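Local structure of universal stress protein (Mycobacterium smegmatis, 5AHW) at residues Q5-G10 with D22-I27; K34-T39 with V100-E105; D109-G114 with A131-R136. The protein binds cyclic AMP as a homodimeric universal stress protein of the nucleotide-binding UspA family, and probably takes part in cyclic AMP signalling. All coordinates share one frame; numbering follows the deposited sequence.

Contact 1 (Q5-G10 with D22-I27). With CMP (adenosine-3',5'-cyclic-monophosphate), chain K.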
loop_
_atom_site.group_PDB
_atom_site.type_symbol
_atom_site.label_atom_id
_atom_site.label_comp_id
_atom_site.label_asym_id
_atom_site.label_seq_id
_atom_site.Cartn_x
_atom_site.Cartn_y
_atom_site.Cartn_z
ATOM N N GLN B 5 -8.021 -6.047 -9.993
ATOM C CA GLN B 5 -8.990 -7.124 -10.171
ATOM C C GLN B 5 -8.950 -8.139 -9.007
ATOM O O GLN B 5 -9.953 -8.803 -8.685
ATOM C CB GLN B 5 -8.697 -7.892 -11.487
ATOM C CG GLN B 5 -8.703 -7.085 -12.802
ATOM C CD GLN B 5 -8.750 -7.989 -14.071
ATOM O OE1 GLN B 5 -7.761 -8.606 -14.437
ATOM N NE2 GLN B 5 -9.911 -8.062 -14.721
ATOM N N THR B 6 -7.790 -8.281 -8.387
ATOM C CA THR B 6 -7.602 -9.332 -7.387
ATOM C C THR B 6 -6.736 -8.835 -6.239
ATOM O O THR B 6 -5.587 -8.539 -6.427
ATOM C CB THR B 6 -6.964 -10.587 -8.034
ATOM O OG1 THR B 6 -7.787 -11.079 -9.103
ATOM C CG2 THR B 6 -6.822 -11.706 -7.011
ATOM N N VAL B 7 -7.306 -8.764 -5.056
ATOM C CA VAL B 7 -6.603 -8.218 -3.906
ATOM C C VAL B 7 -6.453 -9.346 -2.884
ATOM O O VAL B 7 -7.400 -10.051 -2.606
ATOM C CB VAL B 7 -7.400 -7.110 -3.272
ATOM C CG1 VAL B 7 -6.709 -6.574 -2.066
ATOM C CG2 VAL B 7 -7.648 -5.961 -4.244
ATOM N N VAL B 8 -5.258 -9.499 -2.362
ATOM C CA VAL B 8 -4.983 -10.446 -1.315
ATOM C C VAL B 8 -4.677 -9.750 -0.004
ATOM O O VAL B 8 -3.842 -8.868 0.015
ATOM C CB VAL B 8 -3.770 -11.315 -1.681
ATOM C CG1 VAL B 8 -3.419 -12.215 -0.497
ATOM C CG2 VAL B 8 -4.111 -12.251 -2.865
ATOM N N VAL B 9 -5.348 -10.170 1.068
ATOM C CA VAL B 9 -5.135 -9.616 2.386
ATOM C C VAL B 9 -4.828 -10.714 3.358
ATOM O O VAL B 9 -5.452 -11.767 3.351
ATOM C CB VAL B 9 -6.291 -8.698 2.888
ATOM C CG1 VAL B 9 -7.652 -9.413 3.063
ATOM C CG2 VAL B 9 -5.883 -7.982 4.195
ATOM N N GLY B 10 -3.810 -10.469 4.179
ATOM C CA GLY B 10 -3.360 -11.397 5.206
ATOM C C GLY B 10 -3.885 -10.977 6.544
ATOM O O GLY B 10 -3.791 -9.811 6.902
ATOM N N ASP B 22 -10.565 -4.636 6.809
ATOM C CA ASP B 22 -11.504 -3.552 6.544
ATOM C C ASP B 22 -11.023 -2.801 5.312
ATOM O O ASP B 22 -11.802 -2.656 4.363
ATOM C CB ASP B 22 -11.608 -2.548 7.663
ATOM C CG ASP B 22 -12.238 -3.097 8.850
ATOM O OD1 ASP B 22 -12.856 -4.157 8.730
ATOM O OD2 ASP B 22 -12.067 -2.523 9.955
ATOM N N ARG B 23 -9.752 -2.359 5.309
ATOM C CA ARG B 23 -9.242 -1.559 4.213
ATOM C C ARG B 23 -9.174 -2.340 2.909
ATOM O O ARG B 23 -9.562 -1.825 1.853
ATOM C CB ARG B 23 -7.913 -0.947 4.551
ATOM C CG ARG B 23 -7.590 0.284 3.758
ATOM C CD ARG B 23 -8.485 1.470 4.188
ATOM N NE ARG B 23 -7.868 2.208 5.327
ATOM C CZ ARG B 23 -8.318 3.371 5.786
ATOM N NH1 ARG B 23 -9.435 3.906 5.271
ATOM N NH2 ARG B 23 -7.683 4.002 6.776
ATOM N N ALA B 24 -8.697 -3.586 2.937
ATOM C CA ALA B 24 -8.674 -4.332 1.709
ATOM C C ALA B 24 -10.078 -4.507 1.194
ATOM O O ALA B 24 -10.263 -4.492 0.033
ATOM C CB ALA B 24 -8.015 -5.681 1.886
ATOM N N GLY B 25 -11.055 -4.694 2.073
ATOM C CA GLY B 25 -12.442 -4.841 1.672
ATOM C C GLY B 25 -13.048 -3.621 0.984
ATOM O O GLY B 25 -13.815 -3.753 0.011
ATOM N N GLN B 26 -12.671 -2.445 1.478
ATOM C CA GLN B 26 -13.058 -1.176 0.873
ATOM C C GLN B 26 -12.418 -1.051 -0.490
ATOM O O GLN B 26 -13.078 -0.707 -1.458
ATOM C CB GLN B 26 -12.674 0.007 1.803
ATOM C CG GLN B 26 -13.392 -0.113 3.155
ATOM C CD GLN B 26 -13.108 0.952 4.252
ATOM O OE1 GLN B 26 -11.954 1.204 4.695
ATOM N NE2 GLN B 26 -14.201 1.539 4.746
ATOM N N ILE B 27 -11.132 -1.360 -0.597
ATOM C CA ILE B 27 -10.442 -1.179 -1.883
ATOM C C ILE B 27 -10.978 -2.140 -2.909
ATOM O O ILE B 27 -11.214 -1.776 -4.067
ATOM C CB ILE B 27 -8.938 -1.307 -1.745
ATOM C CG1 ILE B 27 -8.455 -0.049 -1.104
ATOM C CG2 ILE B 27 -8.239 -1.427 -3.086
ATOM C CD1 ILE B 27 -7.063 -0.219 -0.579
HETATM P P CMP K . -1.194 -6.474 11.421
HETATM O O1P CMP K . -2.012 -5.188 11.445
HETATM O O2P CMP K . -1.444 -7.259 12.623
HETATM O "O5'" CMP K . 0.343 -6.265 11.120
HETATM C "C5'" CMP K . 1.247 -7.267 10.592
HETATM C "C4'" CMP K . 0.512 -7.960 9.480
HETATM O "O4'" CMP K . 1.180 -9.102 8.973
HETATM C "C3'" CMP K . -0.820 -8.480 9.870
HETATM O "O3'" CMP K . -1.665 -7.373 10.152
HETATM C "C2'" CMP K . -1.182 -9.372 8.674
HETATM O "O2'" CMP K . -1.628 -8.642 7.522
HETATM C "C1'" CMP K . 0.204 -9.973 8.392
HETATM N N9 CMP K . 0.242 -11.295 9.063
HETATM C C8 CMP K . 0.820 -11.596 10.241
HETATM N N7 CMP K . 0.593 -12.876 10.574
HETATM C C5 CMP K . -0.116 -13.410 9.607
HETATM C C6 CMP K . -0.667 -14.742 9.297
HETATM N N6 CMP K . -0.475 -15.741 10.147
HETATM N N1 CMP K . -1.362 -14.905 8.163
HETATM C C2 CMP K . -1.570 -13.911 7.293
HETATM N N3 CMP K . -1.111 -12.660 7.510
HETATM C C4 CMP K . -0.388 -12.367 8.622
#
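The ribose hydroxyl O2' of cyclic AMP gives its proton to the backbone carbonyl O of G10, a short bond of 2.5 Å, while just behind it V9 lies on A24 of helix 15-31. G10 closes strand 6-10 and brings no side chain to the nucleotide. The adenine can therefore come close to the backbone, with CMP N3 3.5 Å from G10 CA.

On one face of the sheet, A24 is the helix residue that touches this strand. Its CB sits 3.6 Å from V9 CB, on the side where the hydrogen of that carbon points, and 3.9 Å from each of V9 CG1 and V9 CG2. The methyl thus rests against the base of the valine fork instead of pushing between its prongs. V9 chi1 of 63° wedges CG1 between the backbone N and the carbonyl carbon and leaves CG2 anti to N, which puts the two methyls evenly about the alanine. V7 CG1, two residues earlier on the same face, reaches A24 CB more loosely, at 4.3 Å. V8 points to the other side of the sheet. With so small a residue facing it, the strand lets the helix in closely: V9 CA and A24 CA are 6.4 Å apart. L35 and V112 close in on A24 from the two neighbouring strands, and R23, on the outer side of the helix, forms a salt bridge with D140 of the second subunit. This is the first beta-alpha-beta unit of a Rossmann-like HUP fold, with nucleotide held at the carboxyl end of its strand.

Contact 2 (K34-T39 with V100-E105). With CMP (adenosine-3',5'-cyclic-monophosphate), chain K.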
loop_
_atom_site.group_PDB
_atom_site.type_symbol
_atom_site.label_atom_id
_atom_site.label_comp_id
_atom_site.label_asym_id
_atom_site.label_seq_id
_atom_site.Cartn_x
_atom_site.Cartn_y
_atom_site.Cartn_z
ATOM N N LYS B 34 -12.121 -9.150 -6.831
ATOM C CA LYS B 34 -12.125 -10.301 -5.965
ATOM C C LYS B 34 -11.194 -10.003 -4.763
ATOM O O LYS B 34 -10.043 -9.616 -4.960
ATOM C CB LYS B 34 -11.614 -11.497 -6.751
ATOM C CG LYS B 34 -11.606 -12.803 -5.985
ATOM C CD LYS B 34 -11.404 -13.989 -6.938
ATOM C CE LYS B 34 -11.071 -15.267 -6.156
ATOM N NZ LYS B 34 -11.366 -16.537 -6.909
ATOM N N LEU B 35 -11.708 -10.192 -3.551
ATOM C CA LEU B 35 -10.890 -10.242 -2.379
ATOM C C LEU B 35 -10.591 -11.686 -1.869
ATOM O O LEU B 35 -11.514 -12.517 -1.675
ATOM C CB LEU B 35 -11.555 -9.493 -1.283
ATOM C CG LEU B 35 -10.765 -9.382 0.009
ATOM C CD1 LEU B 35 -9.609 -8.440 -0.122
ATOM C CD2 LEU B 35 -11.688 -8.855 1.106
ATOM N N ILE B 36 -9.309 -11.947 -1.618
ATOM C CA ILE B 36 -8.851 -13.226 -1.081
ATOM C C ILE B 36 -8.302 -12.937 0.320
ATOM O O ILE B 36 -7.343 -12.185 0.484
ATOM C CB ILE B 36 -7.823 -13.876 -2.024
ATOM C CG1 ILE B 36 -8.466 -14.172 -3.387
ATOM C CG2 ILE B 36 -7.330 -15.212 -1.468
ATOM C CD1 ILE B 36 -7.534 -14.722 -4.456
ATOM N N ILE B 37 -8.957 -13.483 1.333
ATOM C CA ILE B 37 -8.462 -13.347 2.684
ATOM C C ILE B 37 -7.633 -14.592 2.986
ATOM O O ILE B 37 -8.138 -15.726 2.895
ATOM C CB ILE B 37 -9.630 -13.213 3.695
ATOM C CG1 ILE B 37 -10.606 -12.105 3.268
ATOM C CG2 ILE B 37 -9.101 -12.973 5.124
ATOM C CD1 ILE B 37 -11.791 -11.892 4.198
ATOM N N ALA B 38 -6.381 -14.392 3.364
ATOM C CA ALA B 38 -5.479 -15.491 3.676
ATOM C C ALA B 38 -4.990 -15.484 5.130
ATOM O O ALA B 38 -4.690 -14.431 5.697
ATOM C CB ALA B 38 -4.287 -15.472 2.717
ATOM N N THR B 39 -4.944 -16.657 5.738
ATOM C CA THR B 39 -4.418 -16.807 7.063
ATOM C C THR B 39 -3.407 -17.948 7.016
ATOM O O THR B 39 -3.746 -19.133 6.676
ATOM C CB THR B 39 -5.506 -17.149 8.084
ATOM O OG1 THR B 39 -6.414 -16.059 8.191
ATOM C CG2 THR B 39 -4.917 -17.409 9.446
ATOM N N VAL B 100 3.220 -14.138 -0.140
ATOM C CA VAL B 100 3.901 -13.903 -1.426
ATOM C C VAL B 100 3.638 -14.973 -2.427
ATOM O O VAL B 100 3.326 -14.711 -3.605
ATOM C CB VAL B 100 5.384 -13.709 -1.235
ATOM C CG1 VAL B 100 6.049 -13.496 -2.565
ATOM C CG2 VAL B 100 5.589 -12.452 -0.369
ATOM N N GLU B 101 3.690 -16.199 -1.978
ATOM C CA GLU B 101 3.379 -17.268 -2.929
ATOM C C GLU B 101 1.942 -17.240 -3.406
ATOM O O GLU B 101 1.685 -17.513 -4.573
ATOM C CB GLU B 101 3.716 -18.639 -2.345
ATOM C CG GLU B 101 5.207 -18.767 -2.066
ATOM C CD GLU B 101 5.613 -20.047 -1.340
ATOM O OE1 GLU B 101 4.770 -20.990 -1.157
ATOM O OE2 GLU B 101 6.812 -20.046 -0.920
ATOM N N LEU B 102 1.011 -16.939 -2.508
ATOM C CA LEU B 102 -0.393 -16.937 -2.873
ATOM C C LEU B 102 -0.617 -15.880 -3.922
ATOM O O LEU B 102 -1.322 -16.051 -4.875
ATOM C CB LEU B 102 -1.296 -16.716 -1.652
ATOM C CG LEU B 102 -2.767 -16.381 -1.891
ATOM C CD1 LEU B 102 -3.439 -17.520 -2.664
ATOM C CD2 LEU B 102 -3.455 -16.190 -0.578
ATOM N N ALA B 103 0.044 -14.777 -3.738
ATOM C CA ALA B 103 -0.109 -13.649 -4.616
ATOM C C ALA B 103 0.405 -13.919 -6.037
ATOM O O ALA B 103 -0.287 -13.546 -7.025
ATOM C CB ALA B 103 0.566 -12.440 -3.995
ATOM N N ASP B 104 1.578 -14.559 -6.157
ATOM C CA ASP B 104 2.035 -15.086 -7.424
ATOM C C ASP B 104 1.058 -16.068 -8.070
ATOM O O ASP B 104 0.825 -16.002 -9.299
ATOM C CB ASP B 104 3.363 -15.823 -7.281
ATOM C CG ASP B 104 4.521 -14.893 -7.118
ATOM O OD1 ASP B 104 4.319 -13.670 -7.227
ATOM O OD2 ASP B 104 5.650 -15.391 -6.887
ATOM N N GLU B 105 0.529 -16.986 -7.260
ATOM C CA GLU B 105 -0.363 -18.066 -7.735
ATOM C C GLU B 105 -1.634 -17.458 -8.307
ATOM O O GLU B 105 -2.060 -17.880 -9.335
ATOM C CB GLU B 105 -0.708 -19.059 -6.583
ATOM C CG GLU B 105 -1.638 -20.231 -6.900
ATOM C CD GLU B 105 -2.692 -20.541 -5.806
ATOM O OE1 GLU B 105 -2.306 -20.717 -4.618
ATOM O OE2 GLU B 105 -3.918 -20.623 -6.126
HETATM P P CMP K . -1.194 -6.474 11.421
HETATM O O1P CMP K . -2.012 -5.188 11.445
HETATM O O2P CMP K . -1.444 -7.259 12.623
HETATM O "O5'" CMP K . 0.343 -6.265 11.120
HETATM C "C5'" CMP K . 1.247 -7.267 10.592
HETATM C "C4'" CMP K . 0.512 -7.960 9.480
HETATM O "O4'" CMP K . 1.180 -9.102 8.973
HETATM C "C3'" CMP K . -0.820 -8.480 9.870
HETATM O "O3'" CMP K . -1.665 -7.373 10.152
HETATM C "C2'" CMP K . -1.182 -9.372 8.674
HETATM O "O2'" CMP K . -1.628 -8.642 7.522
HETATM C "C1'" CMP K . 0.204 -9.973 8.392
HETATM N N9 CMP K . 0.242 -11.295 9.063
HETATM C C8 CMP K . 0.820 -11.596 10.241
HETATM N N7 CMP K . 0.593 -12.876 10.574
HETATM C C5 CMP K . -0.116 -13.410 9.607
HETATM C C6 CMP K . -0.667 -14.742 9.297
HETATM N N6 CMP K . -0.475 -15.741 10.147
HETATM N N1 CMP K . -1.362 -14.905 8.163
HETATM C C2 CMP K . -1.570 -13.911 7.293
HETATM N N3 CMP K . -1.111 -12.660 7.510
HETATM C C4 CMP K . -0.388 -12.367 8.622
#
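In the alpha/beta sandwich of the universal stress protein, helix 95-105 packs on the sheet face opposite helix 15-31, and here L102 meets I36 and A38 of strand 34-41. The contact is wholly apolar and buried, turning on one methyl. L102 has CG anti to its own N (chi1 167°), which swings the branch out from the helix so that CD2 leads toward the strand. I36 offers its CG2 branch to L102 CD2 at 4.1 Å, the two side chains slanting across each other. Two residues on, A38 lies on the same face; I37 between them points to the other side. The backbones stay well apart, A38 CA and L102 CA being 8.4 Å from each other, so the leucine spans the distance. R89 of the neighbouring strand 86-92 packs on both I36 and L102.

The carboxyl end of the strand comes up to the C2/N1 edge of the adenine, a little to one side of the ring plane. A38 O comes within 3.5 Å of CMP C2, and T39 CA within 3.8 Å of CMP N1. The packing itself is tight: A38 CB stands 3.5 Å from L102 CD2, closer than carbons usually sit.

Contact 3 (D109-G114 with A131-R136). With CMP (adenosine-3',5'-cyclic-monophosphate), chain K; SO4 (sulfate ion), chain L.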
loop_
_atom_site.group_PDB
_atom_site.type_symbol
_atom_site.label_atom_id
_atom_site.label_comp_id
_atom_site.label_asym_id
_atom_site.label_seq_id
_atom_site.Cartn_x
_atom_site.Cartn_y
_atom_site.Cartn_z
ATOM N N ASP B 109 -3.113 -8.304 -7.985
ATOM C CA ASP B 109 -2.738 -6.977 -8.402
ATOM C C ASP B 109 -2.306 -6.229 -7.172
ATOM O O ASP B 109 -1.584 -5.237 -7.265
ATOM C CB ASP B 109 -3.958 -6.268 -8.986
ATOM C CG ASP B 109 -4.545 -7.002 -10.127
ATOM O OD1 ASP B 109 -3.804 -7.178 -11.103
ATOM O OD2 ASP B 109 -5.710 -7.437 -10.065
ATOM N N LEU B 110 -2.783 -6.660 -6.013
ATOM C CA LEU B 110 -2.396 -6.002 -4.776
ATOM C C LEU B 110 -2.420 -6.965 -3.587
ATOM O O LEU B 110 -3.321 -7.791 -3.426
ATOM C CB LEU B 110 -3.358 -4.847 -4.506
ATOM C CG LEU B 110 -3.212 -4.075 -3.188
ATOM C CD1 LEU B 110 -1.994 -3.186 -3.285
ATOM C CD2 LEU B 110 -4.456 -3.261 -2.864
ATOM N N LEU B 111 -1.443 -6.795 -2.734
ATOM C CA LEU B 111 -1.336 -7.538 -1.513
ATOM C C LEU B 111 -1.393 -6.571 -0.322
ATOM O O LEU B 111 -0.681 -5.588 -0.293
ATOM C CB LEU B 111 0.024 -8.222 -1.600
ATOM C CG LEU B 111 0.482 -9.133 -0.512
ATOM C CD1 LEU B 111 -0.636 -10.005 0.075
ATOM C CD2 LEU B 111 1.538 -9.944 -1.212
ATOM N N VAL B 112 -2.263 -6.823 0.649
ATOM C CA VAL B 112 -2.462 -5.933 1.743
ATOM C C VAL B 112 -2.050 -6.594 3.067
ATOM O O VAL B 112 -2.432 -7.736 3.394
ATOM C CB VAL B 112 -3.943 -5.568 1.804
ATOM C CG1 VAL B 112 -4.235 -4.536 2.899
ATOM C CG2 VAL B 112 -4.374 -5.012 0.462
ATOM N N VAL B 113 -1.268 -5.855 3.850
ATOM C CA VAL B 113 -0.871 -6.219 5.187
ATOM C C VAL B 113 -0.979 -5.006 6.126
ATOM O O VAL B 113 -0.946 -3.868 5.689
ATOM C CB VAL B 113 0.589 -6.792 5.207
ATOM C CG1 VAL B 113 0.707 -8.112 4.452
ATOM C CG2 VAL B 113 1.586 -5.848 4.605
ATOM N N GLY B 114 -1.155 -5.238 7.417
ATOM C CA GLY B 114 -0.910 -4.204 8.443
ATOM C C GLY B 114 0.559 -4.015 8.687
ATOM O O GLY B 114 1.397 -4.677 8.044
ATOM N N ALA B 131 7.519 -5.885 6.411
ATOM C CA ALA B 131 8.733 -5.515 5.739
ATOM C C ALA B 131 9.181 -6.612 4.760
ATOM O O ALA B 131 9.649 -6.314 3.656
ATOM C CB ALA B 131 9.802 -5.287 6.747
ATOM N N ASN B 132 9.064 -7.884 5.161
ATOM C CA ASN B 132 9.605 -8.943 4.321
ATOM C C ASN B 132 8.662 -9.144 3.141
ATOM O O ASN B 132 9.086 -9.461 2.030
ATOM C CB ASN B 132 9.768 -10.271 5.085
ATOM C CG ASN B 132 10.809 -10.251 6.194
ATOM O OD1 ASN B 132 11.428 -9.248 6.540
ATOM N ND2 ASN B 132 11.071 -11.438 6.711
ATOM N N VAL B 133 7.376 -9.022 3.385
ATOM C CA VAL B 133 6.420 -9.033 2.280
ATOM C C VAL B 133 6.706 -7.927 1.253
ATOM O O VAL B 133 6.721 -8.157 0.032
ATOM C CB VAL B 133 4.976 -8.919 2.826
ATOM C CG1 VAL B 133 3.981 -8.622 1.749
ATOM C CG2 VAL B 133 4.540 -10.220 3.438
ATOM N N ALA B 134 6.964 -6.727 1.769
ATOM C CA ALA B 134 7.252 -5.579 0.885
ATOM C C ALA B 134 8.503 -5.895 0.118
ATOM O O ALA B 134 8.565 -5.644 -1.086
ATOM C CB ALA B 134 7.426 -4.278 1.716
ATOM N N ARG B 135 9.532 -6.478 0.772
ATOM C CA ARG B 135 10.726 -6.664 0.003
ATOM C C ARG B 135 10.584 -7.759 -1.020
ATOM O O ARG B 135 11.260 -7.722 -2.052
ATOM C CB ARG B 135 11.974 -6.897 0.842
ATOM C CG ARG B 135 12.482 -5.706 1.679
ATOM C CD ARG B 135 13.836 -6.002 2.286
ATOM N NE ARG B 135 13.558 -6.892 3.372
ATOM C CZ ARG B 135 13.301 -6.472 4.614
ATOM N NH1 ARG B 135 13.469 -5.201 4.957
ATOM N NH2 ARG B 135 12.945 -7.318 5.512
ATOM N N ARG B 136 9.734 -8.742 -0.763
ATOM C CA ARG B 136 9.709 -9.952 -1.593
ATOM C C ARG B 136 8.619 -9.935 -2.675
ATOM O O ARG B 136 8.706 -10.652 -3.630
ATOM C CB ARG B 136 9.636 -11.215 -0.739
ATOM C CG ARG B 136 10.906 -11.456 0.106
ATOM C CD ARG B 136 10.830 -12.765 0.905
ATOM N NE ARG B 136 11.823 -12.794 1.991
ATOM C CZ ARG B 136 11.770 -13.562 3.048
ATOM N NH1 ARG B 136 10.817 -14.456 3.160
ATOM N NH2 ARG B 136 12.750 -13.525 3.960
HETATM P P CMP K . -1.194 -6.474 11.421
HETATM O O1P CMP K . -2.012 -5.188 11.445
HETATM O O2P CMP K . -1.444 -7.259 12.623
HETATM O "O5'" CMP K . 0.343 -6.265 11.120
HETATM C "C5'" CMP K . 1.247 -7.267 10.592
HETATM C "C4'" CMP K . 0.512 -7.960 9.480
HETATM O "O4'" CMP K . 1.180 -9.102 8.973
HETATM C "C3'" CMP K . -0.820 -8.480 9.870
HETATM O "O3'" CMP K . -1.665 -7.373 10.152
HETATM C "C2'" CMP K . -1.182 -9.372 8.674
HETATM O "O2'" CMP K . -1.628 -8.642 7.522
HETATM C "C1'" CMP K . 0.204 -9.973 8.392
HETATM N N9 CMP K . 0.242 -11.295 9.063
HETATM C C8 CMP K . 0.820 -11.596 10.241
HETATM N N7 CMP K . 0.593 -12.876 10.574
HETATM C C5 CMP K . -0.116 -13.410 9.607
HETATM C C6 CMP K . -0.667 -14.742 9.297
HETATM N N6 CMP K . -0.475 -15.741 10.147
HETATM N N1 CMP K . -1.362 -14.905 8.163
HETATM C C2 CMP K . -1.570 -13.911 7.293
HETATM N N3 CMP K . -1.111 -12.660 7.510
HETATM C C4 CMP K . -0.388 -12.367 8.622
HETATM S S SO4 L . 14.589 -10.692 2.832
HETATM O O1 SO4 L . 14.262 -11.443 1.559
HETATM O O2 SO4 L . 13.302 -9.965 3.222
HETATM O O3 SO4 L . 15.682 -9.745 2.508
HETATM O O4 SO4 L . 14.671 -11.537 4.010
#
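L111 leaves strand 110-114 with its CB pointing at helix 129-136 without yet touching it, and the contact starts at L111 CG, 4.2 Å from V133 CG1. Of the two methyls beyond it, CD1 turns toward the carbonyl of V8 in the neighbouring strand. L111 CD2 goes on to the helix, ending 4.1 Å from V133 CG1, and also touches A103 of helix 95-105. Leucine and valine meet tip to tip. V133 holds CG1 anti to its backbone N (chi1 167°), and this sends that methyl at the strand. V133 CG1 also receives V113 CG1, more loosely at 4.3 Å, so two strand side chains share one branch of the valine.

On the far side of the helix the chemistry changes. A sulfate, probably from the crystallisation liquor, lies against the guanidinium edges of R135 and R136. R135 NE donates to its O2 at 3.1 Å, nearly straight at 167°. R136, extended from CG to NE, uses two donors along one edge: NE reaches O1 of the sulfate at 2.8 Å, and NH2 reaches O4, also at 2.8 Å.

Back at the carboxyl end of the strand, G114 N points at O2' of cyclic AMP in a weak bond of 3.4 Å. G114 begins the Walker A-like G-2X-G-9X-G(S/T) motif, whose last residue, S128, bonds through OG to A131 N at the start of this helix: the nucleotide-binding loop of ATP-binding-type universal stress proteins.

All three contacts pin a helix to the same parallel sheet, and all are buried where strand meets helix. Contact 1 lies on one face; contacts 2 and 3 share the other, where V100 of helix 95-105 packs against the end of helix 129-136. Strand 6-10 runs between 34-41 and 110-114, joined to both by what are probably backbone hydrogen bonds, such as V9 O to A38 N and V8 O to V112 N. The three interfaces are equally apolar; the polar chemistry sits at the margins. Each strand brings its carboxyl end to cyclic AMP: contacts 1 and 3 both bond to the ribose O2', while contact 2 only touches the adenine edge. Contacts 1 and 3 also border the second subunit, whereas contact 2 does not.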